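Local structure of methyl-CpG-binding domain protein 1 (Homo sapiens, 6D1T) at residues S39-R44 / T52-P57. The protein represses transcription by binding DNA methylated at CpG dinucleotides through its methyl-CpG-binding domain, the part described here, and by recruiting silencing factors such as ATF7IP. Sequence-based numbering, arbitrary orientation. Where two conformers were deposited one is given.
Sequences SPTGDR and TRYLGP
The ring of Tyr-54 meets segment 39-44 at its phenolic end, where Asp-43 OD2 lies at the ring edge, in the plane, 3.2 Å from Tyr-54 CE1. The carboxylate of Asp-43 stands nearly upright to the ring, the two planes being 82° apart, while Ser-39 CB comes in obliquely, 3.8 Å from Tyr-54 CE2. Tyrosine suits this place because its long flat side chain, sent off the helix with CG anti to the backbone N (chi1 -167°), spans the gap and ends in a hydroxyl that can both give and accept. Tyr-54 OH donates to Asp-43 OD2 at 2.9 Å, approaching from above the carboxylate plane, 42° out of it, and accepts from Ser-39 OG at 3.0 Å. Aspartate offers the phenol an acceptor on a short side chain. Thr-41 OG1, at the edge near the ring plane, is 2.8 Å from Tyr-54 OH, but at an angle too poor for a hydrogen bond. The small hydroxymethyl group of Ser-39, a buried residue, serves both sides: OG also accepts from Asp-43 N at 3.0 Å and, weakly, from Thr-41 N. Pro-40 fits the second position of the type I turn from Ser-39 to Gly-42, whose last residue has backbone angles, phi positive, that would drive a CB into the carbonyl O of Thr-41. Trp-17 touches Ser-39, Pro-40 and Leu-55, bridging loop and helix. This hydroxyl-centred cluster joins the loop between strands 33-38 and 44-45 to the last turn of helix 48-55, within the methyl-CpG-binding domain's fold of a small antiparallel sheet and one helix, about 4 Å (nearest atoms) from the bound DNA.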
loop_
_atom_site.group_PDB
_atom_site.type_symbol
_atom_site.label_atom_id
_atom_site.label_comp_id
_atom_site.label_asym_id
_atom_site.label_seq_id
_atom_site.Cartn_x
_atom_site.Cartn_y
_atom_site.Cartn_z
ATOM N N SER A 39 1.695 -7.264 -4.156
ATOM C CA SER A 39 1.591 -7.302 -5.544
ATOM C C SER A 39 0.880 -8.591 -5.993
ATOM O O SER A 39 0.795 -9.590 -5.248
ATOM C CB SER A 39 2.956 -7.204 -6.161
ATOM O OG SER A 39 3.519 -8.504 -6.287
ATOM N N PRO A 40 0.419 -8.602 -7.237
ATOM C CA PRO A 40 -0.242 -9.799 -7.755
ATOM C C PRO A 40 0.662 -11.038 -7.639
ATOM O O PRO A 40 0.167 -12.134 -7.381
ATOM C CB PRO A 40 -0.605 -9.496 -9.226
ATOM C CG PRO A 40 -0.177 -8.054 -9.481
ATOM C CD PRO A 40 0.318 -7.475 -8.163
ATOM N N THR A 41 1.979 -10.840 -7.770
ATOM C CA THR A 41 2.982 -11.932 -7.689
ATOM C C THR A 41 3.471 -12.182 -6.232
ATOM O O THR A 41 4.346 -13.023 -6.038
ATOM C CB THR A 41 4.141 -11.621 -8.653
ATOM O OG1 THR A 41 4.688 -10.348 -8.310
ATOM C CG2 THR A 41 3.709 -11.578 -10.102
ATOM N N GLY A 42 2.960 -11.465 -5.207
ATOM C CA GLY A 42 3.325 -11.750 -3.761
ATOM C C GLY A 42 4.388 -10.816 -3.162
ATOM O O GLY A 42 4.751 -10.965 -1.991
ATOM N N ASP A 43 4.870 -9.825 -3.908
ATOM C CA ASP A 43 5.913 -8.896 -3.380
ATOM C C ASP A 43 5.286 -7.832 -2.447
ATOM O O ASP A 43 4.228 -7.245 -2.725
ATOM C CB ASP A 43 6.717 -8.274 -4.521
ATOM C CG ASP A 43 7.396 -9.301 -5.422
ATOM O OD1 ASP A 43 7.616 -10.428 -4.978
ATOM O OD2 ASP A 43 7.689 -8.964 -6.555
ATOM N N ARG A 44 5.995 -7.596 -1.333
ATOM C CA ARG A 44 5.579 -6.727 -0.242
ATOM C C ARG A 44 6.135 -5.318 -0.489
ATOM O O ARG A 44 7.325 -5.128 -0.755
ATOM C CB ARG A 44 6.069 -7.283 1.109
ATOM C CG ARG A 44 5.162 -8.345 1.740
ATOM C CD ARG A 44 4.379 -7.865 2.974
ATOM N N THR A 52 6.426 2.982 -6.942
ATOM C CA THR A 52 6.752 3.662 -8.211
ATOM C C THR A 52 7.851 2.876 -8.956
ATOM O O THR A 52 7.789 2.737 -10.187
ATOM C CB THR A 52 7.153 5.134 -7.968
ATOM O OG1 THR A 52 5.962 5.924 -7.948
ATOM C CG2 THR A 52 8.095 5.704 -9.009
ATOM N N ARG A 53 8.855 2.394 -8.215
ATOM C CA ARG A 53 9.962 1.590 -8.802
ATOM C C ARG A 53 9.384 0.272 -9.336
ATOM O O ARG A 53 9.761 -0.183 -10.411
ATOM C CB ARG A 53 11.080 1.325 -7.773
ATOM C CG ARG A 53 12.302 0.586 -8.329
ATOM C CD ARG A 53 13.449 0.403 -7.338
ATOM N NE ARG A 53 14.775 0.595 -7.921
ATOM C CZ ARG A 53 15.886 0.747 -7.208
ATOM N NH1 ARG A 53 17.013 1.119 -7.789
ATOM N NH2 ARG A 53 15.860 0.541 -5.907
ATOM N N TYR A 54 8.467 -0.329 -8.592
ATOM C CA TYR A 54 7.943 -1.651 -8.957
ATOM C C TYR A 54 7.151 -1.628 -10.269
ATOM O O TYR A 54 7.281 -2.533 -11.066
ATOM C CB TYR A 54 7.003 -2.175 -7.881
ATOM C CG TYR A 54 6.647 -3.635 -8.000
ATOM C CD1 TYR A 54 7.452 -4.605 -7.428
ATOM C CD2 TYR A 54 5.478 -4.046 -8.621
ATOM C CE1 TYR A 54 7.117 -5.947 -7.481
ATOM C CE2 TYR A 54 5.126 -5.383 -8.682
ATOM C CZ TYR A 54 5.953 -6.341 -8.117
ATOM O OH TYR A 54 5.639 -7.666 -8.190
ATOM N N LEU A 55 6.309 -0.629 -10.476
ATOM C CA LEU A 55 5.255 -0.752 -11.511
ATOM C C LEU A 55 5.766 -0.346 -12.912
ATOM O O LEU A 55 5.119 -0.638 -13.918
ATOM C CB LEU A 55 4.052 0.086 -11.079
ATOM C CG LEU A 55 3.205 -0.566 -9.994
ATOM C CD1 LEU A 55 2.224 0.422 -9.403
ATOM C CD2 LEU A 55 2.474 -1.775 -10.549
ATOM N N GLY A 56 6.908 0.314 -12.982
ATOM C CA GLY A 56 7.474 0.724 -14.272
ATOM C C GLY A 56 6.987 2.106 -14.674
ATOM O O GLY A 56 6.048 2.649 -14.069
ATOM N N PRO A 57 7.617 2.691 -15.690
ATOM C CA PRO A 57 7.267 4.047 -16.111
ATOM C C PRO A 57 5.801 4.087 -16.553
ATOM O O PRO A 57 5.124 5.079 -16.328
ATOM C CB PRO A 57 8.223 4.383 -17.267
ATOM C CG PRO A 57 9.358 3.405 -17.083
ATOM C CD PRO A 57 8.694 2.161 -16.524
#